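Protein (auracyanin) (Chloroflexus aurantiacus, PDB 1QHQ) carries electrons as a blue copper protein of the cupredoxin fold, probably as a soluble acceptor for the membrane-bound alternative complex III. Local coordinates at residues A[21-30]-A[52-60]; A[73-84]-A[121-129]. All coordinates share one frame; numbering follows the deposited sequence.

In the fold
From the N terminus, the end of strand 17-22 and the loop after it form the first half of contact 1; after strands 34-38 and 42-49 the chain returns at 52-60, and the contact closes a span of 21 intervening residues. Contact 2 begins later, on helix 66-77, and closes only with 121-129, the end of strand 116-121 and the loop that leads on toward strand 133-139. The two are therefore in series, neither nested nor crossed. They join in space nonetheless: both reach the copper, His-57 from contact 1 and Cys-122 and His-127 from contact 2, and Asn-58 OD1 probably accepts a hydrogen bond from Thr-123 N. Together they tie both sheets and the helix to the metal site.

Contact 1: A[21-30]-A[52-60]; sequences VRAAPDALAF and NLGVQHNWV. With CU (copper (II) ion), chain B.
Asn-52 grips 21-30 at two places: its backbone N donates to Pro-25 O (2.6 Å) in the carbonyl plane, on a lone pair, and its side-chain ND2 donates to the carboxylate of Asp-26. The stronger of the two side-chain bonds, Asn-52 ND2 to Asp-26 OD1, spans 3.1 Å; it lies in the amide plane but meets the syn side of OD1 26° out of the carboxylate plane, while the bond to OD2 is weak. These bonds pin two loops at one end of the cupredoxin fold, where His-57 supplies a ligand of the type I blue copper site. His-57 ND1 binds the copper at 2.0 Å, and Cys-122, His-127 and Met-132 complete the site. The other ring nitrogen, NE2, donates to a water lying in the ring plane at its edge, and that water in turn donates hydrogen bonds to Ala-24 O and Ala-27 O. With one nitrogen on copper and the other on this water, the rotation of the imidazole is fixed by both. Ala-23 CB packs against the ring at CD2 (3.6 Å), and Leu-28 brings CD2 to CE1, crossing the histidine at about a right angle. The same methyl meets Leu-53 CD1 and Val-55 CG1, so one leucine branch joins three residues of 52-60. Deeper in the protein, Phe-30 and Trp-59 form an offset edge-to-face pair, planes 73° apart, with the indole edge toward the phenyl face. Trp-59 reaches it because its CG stands anti to the backbone N (chi1 -180°), and Val-21 CG1 touches the same indole carbon, CD1. At its own edge the phenyl ring approaches a carbonyl oxygen buried without a polar partner: Phe-30 CZ lies 3.4 Å from Asn-58 O.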
loop_
_atom_site.group_PDB
_atom_site.type_symbol
_atom_site.label_atom_id
_atom_site.label_comp_id
_atom_site.label_asym_id
_atom_site.label_seq_id
_atom_site.Cartn_x
_atom_site.Cartn_y
_atom_site.Cartn_z
ATOM N N VAL A 21 8.781 -3.824 -2.659
ATOM C CA VAL A 21 7.626 -4.434 -3.384
ATOM C C VAL A 21 7.726 -3.943 -4.828
ATOM O O VAL A 21 8.064 -2.778 -5.036
ATOM C CB VAL A 21 6.320 -3.987 -2.754
ATOM C CG1 VAL A 21 5.110 -4.330 -3.631
ATOM C CG2 VAL A 21 6.164 -4.616 -1.375
ATOM N N ARG A 22 7.380 -4.805 -5.766
ATOM C CA ARG A 22 7.402 -4.402 -7.177
ATOM C C ARG A 22 5.985 -4.696 -7.755
ATOM O O ARG A 22 5.311 -5.594 -7.272
ATOM C CB ARG A 22 8.409 -5.154 -8.031
ATOM C CG ARG A 22 9.799 -5.282 -7.502
ATOM C CD ARG A 22 10.836 -4.389 -8.112
ATOM N NE ARG A 22 12.149 -4.567 -7.456
ATOM C CZ ARG A 22 13.286 -4.798 -8.094
ATOM N NH1 ARG A 22 13.323 -4.883 -9.419
ATOM N NH2 ARG A 22 14.433 -4.952 -7.411
ATOM N N ALA A 23 5.740 -4.012 -8.860
ATOM C CA ALA A 23 4.495 -4.307 -9.615
ATOM C C ALA A 23 4.749 -5.471 -10.545
ATOM O O ALA A 23 5.899 -5.737 -10.942
ATOM C CB ALA A 23 4.110 -3.054 -10.398
ATOM N N ALA A 24 3.694 -6.243 -10.841
ATOM C CA ALA A 24 3.869 -7.211 -11.976
ATOM C C ALA A 24 4.062 -6.339 -13.237
ATOM O O ALA A 24 3.461 -5.270 -13.321
ATOM C CB ALA A 24 2.606 -8.035 -12.114
ATOM N N PRO A 25 4.907 -6.771 -14.136
ATOM C CA PRO A 25 5.222 -5.978 -15.325
ATOM C C PRO A 25 4.090 -5.998 -16.335
ATOM O O PRO A 25 3.886 -4.986 -17.020
ATOM C CB PRO A 25 6.481 -6.614 -15.859
ATOM C CG PRO A 25 6.392 -8.041 -15.452
ATOM C CD PRO A 25 5.677 -8.029 -14.095
ATOM N N ASP A 26 3.320 -7.071 -16.370
ATOM C CA ASP A 26 2.284 -7.242 -17.398
ATOM C C ASP A 26 0.916 -7.539 -16.833
ATOM O O ASP A 26 0.001 -7.990 -17.563
ATOM C CB ASP A 26 2.724 -8.389 -18.345
ATOM C CG ASP A 26 3.961 -7.964 -19.146
ATOM O OD1 ASP A 26 3.884 -6.878 -19.765
ATOM O OD2 ASP A 26 5.003 -8.620 -19.015
ATOM N N ALA A 27 0.675 -7.257 -15.558
ATOM C CA ALA A 27 -0.624 -7.518 -14.944
ATOM C C ALA A 27 -0.969 -6.473 -13.925
ATOM O O ALA A 27 -0.045 -5.838 -13.356
ATOM C CB ALA A 27 -0.635 -8.916 -14.291
ATOM N N LEU A 28 -2.218 -6.328 -13.543
ATOM C CA LEU A 28 -2.639 -5.491 -12.441
ATOM C C LEU A 28 -2.521 -6.256 -11.119
ATOM O O LEU A 28 -3.458 -6.761 -10.532
ATOM C CB LEU A 28 -4.067 -4.988 -12.668
ATOM C CG LEU A 28 -4.273 -4.305 -14.048
ATOM C CD1 LEU A 28 -5.723 -3.843 -14.147
ATOM C CD2 LEU A 28 -3.331 -3.137 -14.219
ATOM N N ALA A 29 -1.244 -6.382 -10.688
ATOM C CA ALA A 29 -0.969 -7.174 -9.483
ATOM C C ALA A 29 0.389 -6.705 -8.910
ATOM O O ALA A 29 1.211 -6.163 -9.629
ATOM C CB ALA A 29 -0.836 -8.639 -9.847
ATOM N N PHE A 30 0.556 -7.032 -7.630
ATOM C CA PHE A 30 1.913 -6.887 -7.062
ATOM C C PHE A 30 2.690 -8.138 -7.461
ATOM O O PHE A 30 2.126 -9.238 -7.499
ATOM C CB PHE A 30 1.792 -6.819 -5.535
ATOM C CG PHE A 30 1.126 -5.587 -5.032
ATOM C CD1 PHE A 30 1.757 -4.340 -5.095
ATOM C CD2 PHE A 30 -0.168 -5.626 -4.519
ATOM C CE1 PHE A 30 1.120 -3.211 -4.681
ATOM C CE2 PHE A 30 -0.817 -4.489 -4.111
ATOM C CZ PHE A 30 -0.164 -3.247 -4.158
ATOM N N ASN A 52 5.024 -2.804 -17.985
ATOM C CA ASN A 52 4.919 -2.632 -19.443
ATOM C C ASN A 52 3.590 -2.087 -19.891
ATOM O O ASN A 52 3.372 -1.959 -21.127
ATOM C CB ASN A 52 5.171 -4.025 -20.074
ATOM C CG ASN A 52 6.566 -4.517 -19.743
ATOM O OD1 ASN A 52 7.497 -3.687 -19.744
ATOM N ND2 ASN A 52 6.729 -5.800 -19.507
ATOM N N LEU A 53 2.692 -1.687 -19.011
ATOM C CA LEU A 53 1.365 -1.213 -19.380
ATOM C C LEU A 53 1.256 0.279 -19.418
ATOM O O LEU A 53 0.196 0.873 -19.702
ATOM C CB LEU A 53 0.329 -1.772 -18.347
ATOM C CG LEU A 53 0.338 -3.280 -18.196
ATOM C CD1 LEU A 53 -0.604 -3.734 -17.078
ATOM C CD2 LEU A 53 -0.064 -3.956 -19.512
ATOM N N GLY A 54 2.255 0.987 -18.824
ATOM C CA GLY A 54 2.147 2.432 -18.686
ATOM C C GLY A 54 1.181 2.837 -17.591
ATOM O O GLY A 54 0.682 3.951 -17.511
ATOM N N VAL A 55 0.958 1.890 -16.630
ATOM C CA VAL A 55 -0.089 2.098 -15.649
ATOM C C VAL A 55 0.406 2.507 -14.262
ATOM O O VAL A 55 1.528 2.189 -13.866
ATOM C CB VAL A 55 -1.020 0.866 -15.552
ATOM C CG1 VAL A 55 -0.374 -0.240 -14.726
ATOM C CG2 VAL A 55 -2.379 1.274 -15.013
ATOM N N GLN A 56 -0.376 3.292 -13.587
ATOM C CA GLN A 56 -0.143 3.756 -12.234
ATOM C C GLN A 56 -0.508 2.727 -11.172
ATOM O O GLN A 56 -1.442 1.968 -11.330
ATOM C CB GLN A 56 -0.971 5.014 -11.976
ATOM C CG GLN A 56 -0.478 6.199 -12.815
ATOM C CD GLN A 56 -1.552 7.274 -12.883
ATOM O OE1 GLN A 56 -2.599 7.035 -13.525
ATOM N NE2 GLN A 56 -1.354 8.375 -12.223
ATOM N N HIS A 57 0.199 2.822 -10.021
ATOM C CA HIS A 57 -0.044 1.902 -8.919
ATOM C C HIS A 57 0.462 2.520 -7.591
ATOM O O HIS A 57 1.368 3.325 -7.572
ATOM C CB HIS A 57 0.773 0.627 -9.067
ATOM C CG HIS A 57 0.470 -0.313 -10.185
ATOM N ND1 HIS A 57 -0.778 -0.899 -10.332
ATOM C CD2 HIS A 57 1.276 -0.895 -11.084
ATOM C CE1 HIS A 57 -0.725 -1.756 -11.332
ATOM N NE2 HIS A 57 0.505 -1.777 -11.826
ATOM N N ASN A 58 -0.211 2.057 -6.523
ATOM C CA ASN A 58 0.297 2.459 -5.183
ATOM C C ASN A 58 0.257 1.177 -4.335
ATOM O O ASN A 58 -0.051 0.113 -4.769
ATOM C CB ASN A 58 -0.420 3.584 -4.555
ATOM C CG ASN A 58 -1.829 3.337 -4.101
ATOM O OD1 ASN A 58 -2.366 2.269 -4.445
ATOM N ND2 ASN A 58 -2.439 4.251 -3.370
ATOM N N TRP A 59 0.790 1.326 -3.108
ATOM C CA TRP A 59 0.762 0.236 -2.113
ATOM C C TRP A 59 0.076 0.791 -0.871
ATOM O O TRP A 59 0.500 1.852 -0.328
ATOM C CB TRP A 59 2.157 -0.242 -1.806
ATOM C CG TRP A 59 2.238 -1.369 -0.799
ATOM C CD1 TRP A 59 2.238 -2.691 -1.111
ATOM C CD2 TRP A 59 2.357 -1.271 0.621
ATOM N NE1 TRP A 59 2.358 -3.452 0.062
ATOM C CE2 TRP A 59 2.388 -2.568 1.113
ATOM C CE3 TRP A 59 2.418 -0.181 1.500
ATOM C CZ2 TRP A 59 2.565 -2.847 2.487
ATOM C CZ3 TRP A 59 2.548 -0.450 2.879
ATOM C CH2 TRP A 59 2.583 -1.762 3.337
ATOM N N VAL A 60 -0.984 0.132 -0.449
ATOM C CA VAL A 60 -1.818 0.593 0.651
ATOM C C VAL A 60 -2.073 -0.540 1.648
ATOM O O VAL A 60 -2.643 -1.543 1.316
ATOM C CB VAL A 60 -3.205 1.112 0.204
ATOM C CG1 VAL A 60 -3.985 1.671 1.403
ATOM C CG2 VAL A 60 -3.019 2.214 -0.834
HETATM CU CU CU B . -2.431 -0.656 -9.199
HETATM O O HOH W 1 1.484 -3.606 -13.729
#

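Contact 2: A[73-84]-A[121-129]; sequences NTAAQNNADALF and ICTFPGHYL. With CU (copper (II) ion), chain B.
Backbones 73-84 and 121-129 come closest at two points, with CA atoms 5.3 Å apart for Asn-73 and Thr-123 and 5.6 Å for Phe-84 and Phe-124. Thr-123 OG1 donates to Phe-84 O across 2.7 Å, in the carbonyl plane, its hydroxyl held between backbone N and carbonyl carbon. Beside it Ala-76 CB presses on Thr-123 CB at 3.4 Å, tighter than usual van der Waals contact. Pro-125 crosses Phe-84 at about a right angle and sets CG over the middle of the phenyl ring, 3.4 Å from its centroid and 6° off the normal, a CH-pi contact; Ala-80 CA covers the opposite face toward the rim. Phe-84 turns its edge to the face of Phe-124, the planes 77° apart. With an alanine here, Pro-125 is likely to lose the ring under its CG, and the face of Phe-124 the edge packed against it. The loop so braced is the ligand loop of a cupredoxin: Cys-122 SG and His-127 ND1 bind the copper, and Phe-124 N donates to the same sulfur nearly straight (164°), a bond that could temper its charge. Asn-73, in helix 66-77, crosses Tyr-128 obliquely, its ND2 at the edge of the ring, near the ring plane; the tyrosine hydroxyl is hydrogen-bonded to Asp-66 OD1. One water ties this corner together, donating to Asn-73 OD1 and Phe-124 O and accepting from Tyr-128 N. Close by, Asn-73 CB meets Ile-121 CD1 at 4.0 Å.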
loop_
_atom_site.group_PDB
_atom_site.type_symbol
_atom_site.label_atom_id
_atom_site.label_comp_id
_atom_site.label_asym_id
_atom_site.label_seq_id
_atom_site.Cartn_x
_atom_site.Cartn_y
_atom_site.Cartn_z
ATOM N N ASN A 73 -10.575 1.380 -0.269
ATOM C CA ASN A 73 -10.554 1.489 -1.729
ATOM C C ASN A 73 -11.614 2.447 -2.234
ATOM O O ASN A 73 -11.380 3.242 -3.152
ATOM C CB ASN A 73 -10.658 0.128 -2.390
ATOM C CG ASN A 73 -10.457 0.231 -3.898
ATOM O OD1 ASN A 73 -9.353 0.553 -4.344
ATOM N ND2 ASN A 73 -11.513 -0.048 -4.647
ATOM N N THR A 74 -12.825 2.349 -1.674
ATOM C CA THR A 74 -13.909 3.249 -2.013
ATOM C C THR A 74 -13.617 4.681 -1.688
ATOM O O THR A 74 -13.855 5.562 -2.547
ATOM C CB THR A 74 -15.247 2.775 -1.397
ATOM O OG1 THR A 74 -15.575 1.529 -2.008
ATOM C CG2 THR A 74 -16.347 3.780 -1.640
ATOM N N ALA A 75 -12.994 4.983 -0.555
ATOM C CA ALA A 75 -12.626 6.356 -0.228
ATOM C C ALA A 75 -11.587 6.878 -1.222
ATOM O O ALA A 75 -11.695 8.011 -1.692
ATOM C CB ALA A 75 -12.152 6.503 1.191
ATOM N N ALA A 76 -10.653 6.021 -1.642
ATOM C CA ALA A 76 -9.633 6.451 -2.600
ATOM C C ALA A 76 -10.232 6.685 -3.976
ATOM O O ALA A 76 -9.807 7.589 -4.716
ATOM C CB ALA A 76 -8.526 5.396 -2.665
ATOM N N GLN A 77 -11.263 5.924 -4.329
ATOM C CA GLN A 77 -11.899 6.028 -5.636
ATOM C C GLN A 77 -12.489 7.418 -5.867
ATOM O O GLN A 77 -12.573 7.892 -7.000
ATOM C CB GLN A 77 -12.988 4.956 -5.782
ATOM C CG GLN A 77 -13.691 4.938 -7.102
ATOM C CD GLN A 77 -14.927 4.100 -7.206
ATOM O OE1 GLN A 77 -15.143 3.390 -8.212
ATOM N NE2 GLN A 77 -15.825 4.140 -6.226
ATOM N N ASN A 78 -12.842 8.098 -4.788
ATOM C CA ASN A 78 -13.404 9.421 -4.802
ATOM C C ASN A 78 -12.376 10.494 -4.480
ATOM O O ASN A 78 -12.709 11.525 -3.882
ATOM C CB ASN A 78 -14.548 9.502 -3.762
ATOM C CG ASN A 78 -15.658 8.521 -4.105
ATOM O OD1 ASN A 78 -16.079 8.428 -5.267
ATOM N ND2 ASN A 78 -16.126 7.789 -3.099
ATOM N N ASN A 79 -11.114 10.206 -4.758
ATOM C CA ASN A 79 -10.028 11.141 -4.476
ATOM C C ASN A 79 -9.189 11.341 -5.725
ATOM O O ASN A 79 -7.969 11.200 -5.737
ATOM C CB ASN A 79 -9.174 10.618 -3.314
ATOM C CG ASN A 79 -8.347 11.713 -2.677
ATOM O OD1 ASN A 79 -8.711 12.897 -2.774
ATOM N ND2 ASN A 79 -7.232 11.347 -2.058
ATOM N N ALA A 80 -9.876 11.671 -6.830
ATOM C CA ALA A 80 -9.224 11.799 -8.120
ATOM C C ALA A 80 -8.196 12.906 -8.191
ATOM O O ALA A 80 -7.209 12.790 -8.941
ATOM C CB ALA A 80 -10.264 11.926 -9.229
ATOM N N ASP A 81 -8.321 13.939 -7.377
ATOM C CA ASP A 81 -7.403 15.082 -7.428
ATOM C C ASP A 81 -6.017 14.705 -6.936
ATOM O O ASP A 81 -5.005 15.195 -7.432
ATOM C CB ASP A 81 -7.966 16.242 -6.604
ATOM C CG ASP A 81 -9.243 16.797 -7.233
ATOM O OD1 ASP A 81 -9.277 16.904 -8.483
ATOM O OD2 ASP A 81 -10.193 17.099 -6.487
ATOM N N ALA A 82 -5.994 13.717 -6.031
ATOM C CA ALA A 82 -4.714 13.226 -5.506
ATOM C C ALA A 82 -4.338 11.933 -6.187
ATOM O O ALA A 82 -3.531 11.150 -5.668
ATOM C CB ALA A 82 -4.826 13.062 -3.996
ATOM N N LEU A 83 -4.949 11.658 -7.351
ATOM C CA LEU A 83 -4.610 10.461 -8.104
ATOM C C LEU A 83 -4.872 9.195 -7.289
ATOM O O LEU A 83 -4.287 8.124 -7.579
ATOM C CB LEU A 83 -3.167 10.510 -8.582
ATOM C CG LEU A 83 -2.924 11.429 -9.806
ATOM C CD1 LEU A 83 -1.440 11.457 -10.137
ATOM C CD2 LEU A 83 -3.713 10.864 -10.990
ATOM N N PHE A 84 -6.000 9.190 -6.599
ATOM C CA PHE A 84 -6.643 7.997 -6.099
ATOM C C PHE A 84 -5.884 7.333 -4.957
ATOM O O PHE A 84 -6.009 6.108 -4.762
ATOM C CB PHE A 84 -6.951 7.016 -7.233
ATOM C CG PHE A 84 -7.809 7.618 -8.341
ATOM C CD1 PHE A 84 -9.148 7.852 -8.148
ATOM C CD2 PHE A 84 -7.226 7.948 -9.552
ATOM C CE1 PHE A 84 -9.926 8.411 -9.158
ATOM C CE2 PHE A 84 -7.990 8.505 -10.568
ATOM C CZ PHE A 84 -9.343 8.699 -10.376
ATOM N N ILE A 121 -3.309 -3.410 -0.631
ATOM C CA ILE A 121 -3.983 -3.328 -1.942
ATOM C C ILE A 121 -3.393 -2.159 -2.705
ATOM O O ILE A 121 -2.664 -1.307 -2.191
ATOM C CB ILE A 121 -5.514 -3.033 -1.786
ATOM C CG1 ILE A 121 -5.764 -1.709 -1.140
ATOM C CG2 ILE A 121 -6.164 -4.186 -0.997
ATOM C CD1 ILE A 121 -7.248 -1.352 -0.916
ATOM N N CYS A 122 -3.794 -2.063 -3.974
ATOM C CA CYS A 122 -3.551 -0.863 -4.762
ATOM C C CYS A 122 -4.922 -0.157 -4.888
ATOM O O CYS A 122 -5.911 -0.874 -5.090
ATOM C CB CYS A 122 -2.999 -1.209 -6.114
ATOM S SG CYS A 122 -2.921 0.219 -7.246
ATOM N N THR A 123 -4.973 1.133 -4.715
ATOM C CA THR A 123 -6.234 1.849 -4.807
ATOM C C THR A 123 -6.458 2.557 -6.140
ATOM O O THR A 123 -7.502 3.225 -6.235
ATOM C CB THR A 123 -6.455 2.831 -3.667
ATOM O OG1 THR A 123 -5.411 3.800 -3.572
ATOM C CG2 THR A 123 -6.566 2.035 -2.355
ATOM N N PHE A 124 -5.589 2.356 -7.110
ATOM C CA PHE A 124 -5.935 3.004 -8.436
ATOM C C PHE A 124 -7.245 2.350 -8.898
ATOM O O PHE A 124 -7.405 1.156 -8.766
ATOM C CB PHE A 124 -4.815 2.685 -9.418
ATOM C CG PHE A 124 -4.975 3.601 -10.625
ATOM C CD1 PHE A 124 -4.574 4.907 -10.572
ATOM C CD2 PHE A 124 -5.685 3.113 -11.718
ATOM C CE1 PHE A 124 -4.792 5.747 -11.659
ATOM C CE2 PHE A 124 -5.912 3.957 -12.795
ATOM C CZ PHE A 124 -5.475 5.266 -12.762
ATOM N N PRO A 125 -8.173 3.156 -9.388
ATOM C CA PRO A 125 -9.488 2.645 -9.793
ATOM C C PRO A 125 -9.454 1.348 -10.532
ATOM O O PRO A 125 -8.757 1.150 -11.514
ATOM C CB PRO A 125 -10.025 3.768 -10.696
ATOM C CG PRO A 125 -9.397 4.995 -10.163
ATOM C CD PRO A 125 -8.013 4.583 -9.670
ATOM N N GLY A 126 -10.234 0.349 -10.016
ATOM C CA GLY A 126 -10.284 -0.944 -10.624
ATOM C C GLY A 126 -9.280 -1.973 -10.236
ATOM O O GLY A 126 -9.474 -3.185 -10.426
ATOM N N HIS A 127 -8.078 -1.572 -9.741
ATOM C CA HIS A 127 -7.033 -2.540 -9.497
ATOM C C HIS A 127 -7.330 -3.488 -8.345
ATOM O O HIS A 127 -7.071 -4.680 -8.477
ATOM C CB HIS A 127 -5.717 -1.748 -9.228
ATOM C CG HIS A 127 -5.219 -1.117 -10.498
ATOM N ND1 HIS A 127 -3.894 -0.665 -10.608
ATOM C CD2 HIS A 127 -5.774 -0.879 -11.696
ATOM C CE1 HIS A 127 -3.696 -0.200 -11.849
ATOM N NE2 HIS A 127 -4.797 -0.331 -12.495
ATOM N N TYR A 128 -7.917 -2.957 -7.276
ATOM C CA TYR A 128 -8.277 -3.819 -6.128
ATOM C C TYR A 128 -9.317 -4.857 -6.521
ATOM O O TYR A 128 -9.070 -6.061 -6.402
ATOM C CB TYR A 128 -8.758 -2.942 -4.973
ATOM C CG TYR A 128 -9.361 -3.761 -3.835
ATOM C CD1 TYR A 128 -8.655 -4.800 -3.267
ATOM C CD2 TYR A 128 -10.688 -3.565 -3.476
ATOM C CE1 TYR A 128 -9.236 -5.629 -2.321
ATOM C CE2 TYR A 128 -11.287 -4.391 -2.526
ATOM C CZ TYR A 128 -10.541 -5.373 -1.929
ATOM O OH TYR A 128 -11.141 -6.228 -1.014
ATOM N N LEU A 129 -10.314 -4.413 -7.311
ATOM C CA LEU A 129 -11.307 -5.399 -7.814
ATOM C C LEU A 129 -10.713 -6.341 -8.814
ATOM O O LEU A 129 -11.112 -7.536 -8.875
ATOM C CB LEU A 129 -12.501 -4.670 -8.435
ATOM C CG LEU A 129 -13.351 -3.820 -7.497
ATOM C CD1 LEU A 129 -14.463 -3.127 -8.290
ATOM C CD2 LEU A 129 -13.934 -4.654 -6.375
HETATM CU CU CU B . -2.431 -0.656 -9.199
HETATM O O HOH W 2 -10.909 -1.719 -7.637
HETATM O O HOH W 3 -8.869 -0.104 -6.873
HETATM O O HOH W 4 -10.251 3.329 -5.906
#